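Local coordinates for ABC transporter, solute-binding protein (Staphylococcus aureus, PDB 6LKK), which binds alpha-D-glucose 6-phosphate as an extracellular solute-binding protein, acting as the sugar-phosphate sensor of a two-component system, at residues A[10-15]-A[248-253]; A[33-38]-A[167-172]; A[176-181]-A[193-198]. One frame throughout, in Å; residues are numbered along the deposited sequence.

Contact 1: A[10-15]-A[248-253]; sequences QSNLIR and AEFDAK
L13, in the first turn of helix 11-25, and F250, the last residue of helix 240-250, come within 7.7 Å of each other CA to CA, the nearest backbone approach of 10-15 and 248-253. Within the periplasmic binding protein fold, the contact joins helix 11-25, early in the chain, to helix 240-250, more than 200 residues later. L13 reaches across with CG anti to the backbone N (chi1 179°), which sends L13 CD1 over one face of the F250 phenyl ring in a CH-pi contact, 3.8 Å from the centroid and 15° off the normal. On the opposite face E249 CG lies 3.7 Å from the plane of the F250 ring, displaced from the ring centre, so the phenyl is sandwiched between a leucine methyl and an aliphatic carbon of its own helix. No hydrogen bond crosses between the segments. Helix 189-197 packs against both sides of the contact: L13 touches Q190, the F250 side chain touches R193, and the F250 carbonyl receives Q190 NE2. Just beyond F250 the helix ends at D251, which has positive phi. L13 is buried, and its side chain is about 6 Å from the bound sugar phosphate between nearest atoms, consistent with a second layer behind the pocket. At the far rim of the phenyl ring, F250 CZ meets the N12 carbonyl O obliquely at 3.3 Å.

Contact 2: A[33-38]-A[167-172]; sequences HGSTQV and LSKTSK. With G6P (6-O-phosphono-alpha-D-glucopyranose), chain B.
K169 lays the end of its aliphatic chain against the hydroxyl of S35, with K169 CE 3.5 Å from S35 OG. Its chain is bent at chi2, chi3 and chi4, and this curl brings the ammonium back beside the backbone at 33-38, where K169 NZ is 3.9 Å from G34 CA. No direct hydrogen bond joins the two segments; three waters do. One lies between K169 NZ and S35 N, and a second between S35 OG and the S168 carbonyl. The third accepts the N-H of T170, is hydrogen-bonded to S35 OG and donates to phosphate oxygen O2P of glucose 6-phosphate. Thus S35 OG serves two waters, each 2.7 Å away. The phosphate itself sits near the N-terminal ends of helices 36-45 and 170-178, which in this binding-protein fold probably belong to the two lobes lining the cleft. T36 grips O1P twice, through T36 N at 2.9 Å (N-H...O1P angle 164°) and T36 OG1 at 2.7 Å. From the other side of the contact, T170 OG1 gives a 2.6 Å bond to O3P. Both threonine hydroxyls have a second partner, T138 OG1 for T36 and S132 OG for T170. With K169 NZ turned to water rather than to the phosphate, these segments hold the anion through an amide, hydroxyls and water, and the nearby helix N-termini probably add electrostatic stabilisation.

Contact 3: A[176-181]-A[193-198]; sequences DVAKGK and RTWKNK
With chi1 at -72° and chi2 at 80°, W195 carries its indole from helix 189-197 across to the end of helix 170-178, while K179 sets out with CG beside its backbone N and then runs fully extended toward the same ring. Between them they define a mostly apolar seam joining two helices that come before and after strand 184-188. The backbones are nearest at A178 and W195, whose CA atoms are 6.8 Å apart. The small side chain of A178 points at the indole, and A178 CB presses obliquely on W195 CE3 at 3.6 Å. K179 arrives from another direction: the methylene K179 CE sits at the ring edge, near its plane, 4.1 Å from W195 CZ3, on the six-membered half of the indole. One face of the ring bears the ammonium of K198, just past the end of the same helix, with K198 NZ 3.3 Å from the plane of the W195 indole and above its middle; the charge there would probably be stabilised by the pi electrons. Further along, W195 packs edge-to-face with Y200 and touches I174 and E175. Helix 170-178 ends here in a Schellman motif: K181 N bonds to D176 O at 2.7 Å and G180 N to V177 O at 3.1 Å. G180, at positive phi, makes the turn. K179 NZ is salt-bridged to E175, so its charge is held by the last turn of helix 170-178 while its CE methylene lies by the tryptophan. No hydrogen bond spans the two segments. Cohesion between them therefore rests on van der Waals contact, the A178 methyl and the K179 CE methylene against the carbon atoms of the indole.

Contacts 2 and 3 both lie inside the long chain loop closed by contact 1, and follow one another along the sequence; they share helix 170-178, whose start meets the phosphate and whose end meets W195. Centres are about 16 to 18 Å apart. Side chains link contact 1 to each of the others: toward contact 3, D251 OD2 forms a 2.8 Å salt bridge with R193 NE, and N12 ND2 is 3.2 Å from T194 OG1, a probable hydrogen bond; toward contact 2, Q10 NE2 approaches S171 OG at 3.0 Å. Contact 2 touches glucose 6-phosphate directly, whereas the W195 side chain of contact 3 is about 12 Å from the bound G6P, between nearest atoms.

Contact 1: A[10-15]-A[248-253]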
loop_
_atom_site.group_PDB
_atom_site.type_symbol
_atom_site.label_atom_id
_atom_site.label_comp_id
_atom_site.label_asym_id
_atom_site.label_seq_id
_atom_site.Cartn_x
_atom_site.Cartn_y
_atom_site.Cartn_z
ATOM N N GLN A 10 7.981 3.398 1.801
ATOM C CA GLN A 10 9.424 3.375 1.972
ATOM C C GLN A 10 10.027 4.680 1.469
ATOM O O GLN A 10 9.498 5.331 0.566
ATOM C CB GLN A 10 10.034 2.186 1.230
ATOM C CG GLN A 10 9.630 0.843 1.813
ATOM C CD GLN A 10 10.111 0.658 3.240
ATOM O OE1 GLN A 10 11.306 0.511 3.490
ATOM N NE2 GLN A 10 9.178 0.672 4.184
ATOM N N SER A 11 11.153 5.061 2.073
ATOM C CA SER A 11 11.765 6.349 1.762
ATOM C C SER A 11 12.073 6.486 0.273
ATOM O O SER A 11 11.914 7.570 -0.302
ATOM C CB SER A 11 13.040 6.526 2.586
ATOM O OG SER A 11 13.571 7.828 2.422
ATOM N N ASN A 12 12.517 5.404 -0.371
ATOM C CA ASN A 12 12.963 5.511 -1.757
ATOM C C ASN A 12 11.854 5.965 -2.694
ATOM O O ASN A 12 12.149 6.515 -3.761
ATOM C CB ASN A 12 13.528 4.174 -2.244
ATOM C CG ASN A 12 12.452 3.135 -2.480
ATOM O OD1 ASN A 12 11.689 2.797 -1.577
ATOM N ND2 ASN A 12 12.380 2.627 -3.707
ATOM N N LEU A 13 10.588 5.758 -2.327
ATOM C CA LEU A 13 9.493 6.145 -3.209
ATOM C C LEU A 13 9.129 7.616 -3.047
ATOM O O LEU A 13 8.815 8.289 -4.038
ATOM C CB LEU A 13 8.262 5.271 -2.948
ATOM C CG LEU A 13 7.031 5.597 -3.802
ATOM C CD1 LEU A 13 7.290 5.292 -5.266
ATOM C CD2 LEU A 13 5.811 4.843 -3.306
ATOM N N ILE A 14 9.147 8.134 -1.818
ATOM C CA ILE A 14 8.591 9.450 -1.539
ATOM C C ILE A 14 9.644 10.490 -1.160
ATOM O O ILE A 14 9.397 11.687 -1.349
ATOM C CB ILE A 14 7.504 9.382 -0.445
ATOM C CG1 ILE A 14 8.065 8.803 0.856
ATOM C CG2 ILE A 14 6.316 8.560 -0.933
ATOM C CD1 ILE A 14 7.125 8.960 2.041
ATOM N N ARG A 15 10.795 10.082 -0.633
ATOM C CA ARG A 15 11.800 11.075 -0.259
ATOM C C ARG A 15 12.238 11.927 -1.443
ATOM O O ARG A 15 12.354 13.154 -1.273
ATOM C CB ARG A 15 12.998 10.377 0.397
ATOM C CG ARG A 15 14.009 11.321 1.039
ATOM C CD ARG A 15 13.398 12.108 2.186
ATOM N NE ARG A 15 12.930 13.423 1.762
ATOM C CZ ARG A 15 12.451 14.348 2.587
ATOM N NH1 ARG A 15 12.366 14.110 3.890
ATOM N NH2 ARG A 15 12.054 15.520 2.110
ATOM N N ALA A 248 6.954 7.475 -14.470
ATOM C CA ALA A 248 8.149 7.309 -15.290
ATOM C C ALA A 248 9.282 6.662 -14.507
ATOM O O ALA A 248 9.964 5.764 -15.015
ATOM C CB ALA A 248 8.590 8.664 -15.844
ATOM N N GLU A 249 9.498 7.099 -13.266
ATOM C CA GLU A 249 10.669 6.651 -12.524
ATOM C C GLU A 249 10.446 5.316 -11.823
ATOM O O GLU A 249 11.388 4.523 -11.715
ATOM C CB GLU A 249 11.080 7.710 -11.501
ATOM C CG GLU A 249 12.237 7.278 -10.611
ATOM C CD GLU A 249 12.877 8.440 -9.874
ATOM O OE1 GLU A 249 13.883 8.211 -9.168
ATOM O OE2 GLU A 249 12.379 9.578 -10.001
ATOM N N PHE A 250 9.227 5.041 -11.354
ATOM C CA PHE A 250 8.974 3.883 -10.505
ATOM C C PHE A 250 8.001 2.870 -11.089
ATOM O O PHE A 250 7.725 1.860 -10.431
ATOM C CB PHE A 250 8.429 4.335 -9.144
ATOM C CG PHE A 250 9.377 5.187 -8.357
ATOM C CD1 PHE A 250 10.384 4.609 -7.602
ATOM C CD2 PHE A 250 9.250 6.565 -8.353
ATOM C CE1 PHE A 250 11.251 5.392 -6.867
ATOM C CE2 PHE A 250 10.114 7.353 -7.620
ATOM C CZ PHE A 250 11.116 6.767 -6.876
ATOM N N ASP A 251 7.464 3.097 -12.287
ATOM C CA ASP A 251 6.338 2.303 -12.774
ATOM C C ASP A 251 5.172 2.367 -11.796
ATOM O O ASP A 251 4.432 1.395 -11.618
ATOM C CB ASP A 251 6.735 0.843 -13.024
ATOM C CG ASP A 251 7.825 0.704 -14.065
ATOM O OD1 ASP A 251 7.591 1.093 -15.230
ATOM O OD2 ASP A 251 8.916 0.207 -13.717
ATOM N N ALA A 252 5.018 3.505 -11.127
ATOM C CA ALA A 252 3.832 3.717 -10.317
ATOM C C ALA A 252 2.600 3.690 -11.209
ATOM O O ALA A 252 2.682 3.854 -12.428
ATOM C CB ALA A 252 3.912 5.048 -9.571
ATOM N N LYS A 253 1.448 3.469 -10.588
ATOM C CA LYS A 253 0.168 3.506 -11.283
ATOM C C LYS A 253 -0.568 4.760 -10.825
ATOM O O LYS A 253 -1.046 4.831 -9.688
ATOM C CB LYS A 253 -0.629 2.233 -11.019
ATOM C CG LYS A 253 -0.033 1.021 -11.728
ATOM C CD LYS A 253 -0.778 -0.260 -11.404
ATOM C CE LYS A 253 -0.358 -1.396 -12.330
ATOM N NZ LYS A 253 1.089 -1.729 -12.217
#

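Contact 2: A[33-38]-A[167-172]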
loop_
_atom_site.group_PDB
_atom_site.type_symbol
_atom_site.label_atom_id
_atom_site.label_comp_id
_atom_site.label_asym_id
_atom_site.label_seq_id
_atom_site.Cartn_x
_atom_site.Cartn_y
_atom_site.Cartn_z
ATOM N N HIS A 33 7.875 7.433 9.503
ATOM C CA HIS A 33 7.640 6.138 8.881
ATOM C C HIS A 33 7.103 5.137 9.898
ATOM O O HIS A 33 7.360 5.244 11.100
ATOM C CB HIS A 33 8.929 5.586 8.264
ATOM C CG HIS A 33 9.378 6.310 7.034
ATOM N ND1 HIS A 33 8.774 6.137 5.806
ATOM C CD2 HIS A 33 10.384 7.193 6.835
ATOM C CE1 HIS A 33 9.384 6.889 4.908
ATOM N NE2 HIS A 33 10.366 7.539 5.506
ATOM N N GLY A 34 6.360 4.157 9.397
ATOM C CA GLY A 34 5.844 3.090 10.232
ATOM C C GLY A 34 4.753 2.337 9.508
ATOM O O GLY A 34 4.298 2.730 8.431
ATOM N N SER A 35 4.343 1.226 10.114
ATOM C CA SER A 35 3.195 0.491 9.601
ATOM C C SER A 35 1.963 1.388 9.625
ATOM O O SER A 35 1.819 2.249 10.497
ATOM C CB SER A 35 2.953 -0.769 10.430
ATOM O OG SER A 35 4.078 -1.626 10.386
ATOM N N THR A 36 1.070 1.185 8.652
ATOM C CA THR A 36 -0.062 2.092 8.471
ATOM C C THR A 36 -0.842 2.279 9.767
ATOM O O THR A 36 -1.063 3.407 10.219
ATOM C CB THR A 36 -0.995 1.576 7.370
ATOM O OG1 THR A 36 -0.292 1.488 6.122
ATOM C CG2 THR A 36 -2.186 2.512 7.195
ATOM N N GLN A 37 -1.281 1.175 10.375
ATOM C CA GLN A 37 -2.140 1.287 11.548
ATOM C C GLN A 37 -1.364 1.737 12.778
ATOM O O GLN A 37 -1.942 2.360 13.676
ATOM C CB GLN A 37 -2.843 -0.041 11.809
ATOM C CG GLN A 37 -3.871 -0.404 10.749
ATOM C CD GLN A 37 -4.949 0.651 10.607
ATOM O OE1 GLN A 37 -5.473 1.155 11.601
ATOM N NE2 GLN A 37 -5.275 1.001 9.370
ATOM N N VAL A 38 -0.068 1.433 12.847
ATOM C CA VAL A 38 0.751 1.946 13.941
ATOM C C VAL A 38 0.855 3.462 13.854
ATOM O O VAL A 38 0.716 4.171 14.858
ATOM C CB VAL A 38 2.139 1.280 13.931
ATOM C CG1 VAL A 38 3.024 1.865 15.025
ATOM C CG2 VAL A 38 2.005 -0.224 14.104
ATOM N N LEU A 167 5.158 -11.830 10.047
ATOM C CA LEU A 167 6.197 -10.892 10.439
ATOM C C LEU A 167 5.561 -9.564 10.823
ATOM O O LEU A 167 4.455 -9.233 10.392
ATOM C CB LEU A 167 7.205 -10.678 9.304
ATOM C CG LEU A 167 7.758 -11.944 8.647
ATOM C CD1 LEU A 167 8.684 -11.583 7.496
ATOM C CD2 LEU A 167 8.483 -12.804 9.666
ATOM N N SER A 168 6.279 -8.794 11.642
ATOM C CA SER A 168 5.731 -7.533 12.129
ATOM C C SER A 168 5.613 -6.501 11.011
ATOM O O SER A 168 4.628 -5.756 10.952
ATOM C CB SER A 168 6.602 -6.989 13.262
ATOM O OG SER A 168 6.128 -5.731 13.705
ATOM N N LYS A 169 6.597 -6.448 10.114
ATOM C CA LYS A 169 6.745 -5.348 9.170
ATOM C C LYS A 169 6.602 -5.847 7.740
ATOM O O LYS A 169 7.219 -6.847 7.358
ATOM C CB LYS A 169 8.101 -4.661 9.346
ATOM C CG LYS A 169 8.327 -4.072 10.735
ATOM C CD LYS A 169 7.387 -2.911 11.037
ATOM C CE LYS A 169 7.597 -1.756 10.073
ATOM N NZ LYS A 169 7.489 -0.433 10.745
ATOM N N THR A 170 5.801 -5.127 6.952
ATOM C CA THR A 170 5.609 -5.474 5.549
ATOM C C THR A 170 6.933 -5.544 4.800
ATOM O O THR A 170 7.158 -6.465 4.008
ATOM C CB THR A 170 4.674 -4.457 4.893
ATOM O OG1 THR A 170 3.383 -4.538 5.507
ATOM C CG2 THR A 170 4.534 -4.722 3.400
ATOM N N SER A 171 7.825 -4.580 5.030
ATOM C CA SER A 171 9.066 -4.551 4.266
ATOM C C SER A 171 10.023 -5.660 4.678
ATOM O O SER A 171 10.926 -5.994 3.904
ATOM C CB SER A 171 9.745 -3.188 4.404
ATOM O OG SER A 171 9.095 -2.227 3.588
ATOM N N LYS A 172 9.846 -6.249 5.863
ATOM C CA LYS A 172 10.646 -7.417 6.212
ATOM C C LYS A 172 10.293 -8.609 5.331
ATOM O O LYS A 172 11.137 -9.485 5.108
ATOM C CB LYS A 172 10.457 -7.774 7.687
ATOM C CG LYS A 172 11.461 -8.792 8.220
ATOM C CD LYS A 172 12.865 -8.210 8.273
ATOM C CE LYS A 172 13.848 -9.159 8.937
ATOM N NZ LYS A 172 15.230 -8.603 8.932
HETATM C C1 G6P B . 0.304 -0.991 1.318
HETATM C C2 G6P B . -0.032 0.338 0.597
HETATM C C3 G6P B . 1.065 1.336 0.594
HETATM C C4 G6P B . 1.817 1.301 1.849
HETATM C C5 G6P B . 2.562 -0.026 1.948
HETATM C C6 G6P B . 3.221 -0.160 3.283
HETATM O O1 G6P B . 0.011 -2.073 0.486
HETATM O O2 G6P B . -0.412 0.076 -0.764
HETATM O O3 G6P B . 0.470 2.695 0.424
HETATM O O4 G6P B . 2.789 2.375 1.885
HETATM O O5 G6P B . 1.679 -1.196 1.778
HETATM O O6 G6P B . 2.235 -0.063 4.287
HETATM P P G6P B . 2.162 -1.235 5.502
HETATM O O1P G6P B . 1.099 -0.805 6.497
HETATM O O2P G6P B . 3.527 -1.346 6.209
HETATM O O3P G6P B . 1.791 -2.544 4.906
HETATM O O HOH W 1 4.935 -2.522 7.966
HETATM O O HOH W 2 3.614 -3.625 12.214
HETATM O O HOH W 3 5.739 0.730 12.734
#

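Contact 3: A[176-181]-A[193-198]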
loop_
_atom_site.group_PDB
_atom_site.type_symbol
_atom_site.label_atom_id
_atom_site.label_comp_id
_atom_site.label_asym_id
_atom_site.label_seq_id
_atom_site.Cartn_x
_atom_site.Cartn_y
_atom_site.Cartn_z
ATOM N N ASP A 176 13.303 -10.510 3.388
ATOM C CA ASP A 176 13.665 -11.885 3.718
ATOM C C ASP A 176 13.410 -12.832 2.553
ATOM O O ASP A 176 14.135 -13.820 2.397
ATOM C CB ASP A 176 12.906 -12.337 4.966
ATOM C CG ASP A 176 13.476 -11.742 6.239
ATOM O OD1 ASP A 176 14.543 -11.095 6.171
ATOM O OD2 ASP A 176 12.858 -11.917 7.311
ATOM N N VAL A 177 12.395 -12.563 1.729
ATOM C CA VAL A 177 12.226 -13.337 0.502
ATOM C C VAL A 177 13.387 -13.072 -0.445
ATOM O O VAL A 177 14.002 -14.003 -0.979
ATOM C CB VAL A 177 10.875 -13.014 -0.165
ATOM C CG1 VAL A 177 10.785 -13.663 -1.540
ATOM C CG2 VAL A 177 9.725 -13.495 0.702
ATOM N N ALA A 178 13.706 -11.795 -0.666
ATOM C CA ALA A 178 14.778 -11.442 -1.592
ATOM C C ALA A 178 16.111 -12.032 -1.153
ATOM O O ALA A 178 16.924 -12.435 -1.991
ATOM C CB ALA A 178 14.883 -9.922 -1.717
ATOM N N LYS A 179 16.356 -12.086 0.155
ATOM C CA LYS A 179 17.615 -12.586 0.689
ATOM C C LYS A 179 17.619 -14.094 0.910
ATOM O O LYS A 179 18.615 -14.630 1.409
ATOM C CB LYS A 179 17.943 -11.867 2.002
ATOM C CG LYS A 179 18.337 -10.413 1.808
ATOM C CD LYS A 179 18.664 -9.737 3.124
ATOM C CE LYS A 179 19.094 -8.298 2.913
ATOM N NZ LYS A 179 19.439 -7.629 4.195
ATOM N N GLY A 180 16.542 -14.788 0.556
ATOM C CA GLY A 180 16.535 -16.235 0.568
ATOM C C GLY A 180 16.145 -16.880 1.876
ATOM O O GLY A 180 16.388 -18.079 2.047
ATOM N N LYS A 181 15.552 -16.131 2.805
ATOM C CA LYS A 181 15.092 -16.736 4.049
ATOM C C LYS A 181 13.734 -17.400 3.882
ATOM O O LYS A 181 13.407 -18.328 4.629
ATOM C CB LYS A 181 15.035 -15.683 5.158
ATOM C CG LYS A 181 14.654 -16.252 6.517
ATOM C CD LYS A 181 14.635 -15.178 7.590
ATOM C CE LYS A 181 14.310 -15.773 8.948
ATOM N NZ LYS A 181 14.198 -14.733 10.005
ATOM N N ARG A 193 9.204 -4.358 -6.605
ATOM C CA ARG A 193 9.989 -3.772 -7.685
ATOM C C ARG A 193 11.332 -3.265 -7.181
ATOM O O ARG A 193 12.357 -3.437 -7.850
ATOM C CB ARG A 193 9.206 -2.634 -8.340
ATOM C CG ARG A 193 9.955 -1.933 -9.465
ATOM C CD ARG A 193 9.135 -0.795 -10.044
ATOM N NE ARG A 193 9.851 -0.086 -11.100
ATOM C CZ ARG A 193 10.800 0.821 -10.890
ATOM N NH1 ARG A 193 11.171 1.135 -9.656
ATOM N NH2 ARG A 193 11.386 1.414 -11.921
ATOM N N THR A 194 11.345 -2.623 -6.011
ATOM C CA THR A 194 12.583 -2.074 -5.468
ATOM C C THR A 194 13.661 -3.143 -5.364
ATOM O O THR A 194 14.811 -2.927 -5.761
ATOM C CB THR A 194 12.317 -1.454 -4.095
ATOM O OG1 THR A 194 11.434 -0.335 -4.239
ATOM C CG2 THR A 194 13.613 -0.990 -3.437
ATOM N N TRP A 195 13.302 -4.310 -4.830
ATOM C CA TRP A 195 14.293 -5.351 -4.610
ATOM C C TRP A 195 14.634 -6.093 -5.895
ATOM O O TRP A 195 15.795 -6.477 -6.089
ATOM C CB TRP A 195 13.796 -6.309 -3.527
ATOM C CG TRP A 195 13.839 -5.671 -2.176
ATOM C CD1 TRP A 195 12.930 -4.800 -1.650
ATOM C CD2 TRP A 195 14.862 -5.830 -1.187
ATOM N NE1 TRP A 195 13.320 -4.414 -0.389
ATOM C CE2 TRP A 195 14.502 -5.035 -0.082
ATOM C CE3 TRP A 195 16.044 -6.575 -1.127
ATOM C CZ2 TRP A 195 15.281 -4.962 1.072
ATOM C CZ3 TRP A 195 16.815 -6.500 0.020
ATOM C CH2 TRP A 195 16.430 -5.700 1.102
ATOM N N LYS A 196 13.664 -6.284 -6.792
ATOM C CA LYS A 196 13.979 -6.901 -8.077
ATOM C C LYS A 196 14.939 -6.030 -8.876
ATOM O O LYS A 196 15.860 -6.540 -9.525
ATOM C CB LYS A 196 12.702 -7.159 -8.878
ATOM C CG LYS A 196 12.950 -7.980 -10.137
ATOM C CD LYS A 196 11.655 -8.414 -10.800
ATOM C CE LYS A 196 11.924 -9.223 -12.062
ATOM N NZ LYS A 196 12.516 -10.558 -11.771
ATOM N N ASN A 197 14.750 -4.712 -8.835
ATOM C CA ASN A 197 15.612 -3.804 -9.580
ATOM C C ASN A 197 16.981 -3.622 -8.936
ATOM O O ASN A 197 17.883 -3.088 -9.590
ATOM C CB ASN A 197 14.928 -2.447 -9.744
ATOM C CG ASN A 197 13.845 -2.469 -10.808
ATOM O OD1 ASN A 197 13.430 -3.534 -11.266
ATOM N ND2 ASN A 197 13.384 -1.291 -11.210
ATOM N N LYS A 198 17.157 -4.048 -7.686
ATOM C CA LYS A 198 18.483 -4.153 -7.089
ATOM C C LYS A 198 19.172 -5.468 -7.435
ATOM O O LYS A 198 20.252 -5.746 -6.905
ATOM C CB LYS A 198 18.398 -3.995 -5.567
ATOM C CG LYS A 198 18.076 -2.578 -5.097
ATOM C CD LYS A 198 18.171 -2.443 -3.577
ATOM C CE LYS A 198 17.097 -3.251 -2.858
ATOM N NZ LYS A 198 17.175 -3.121 -1.373
#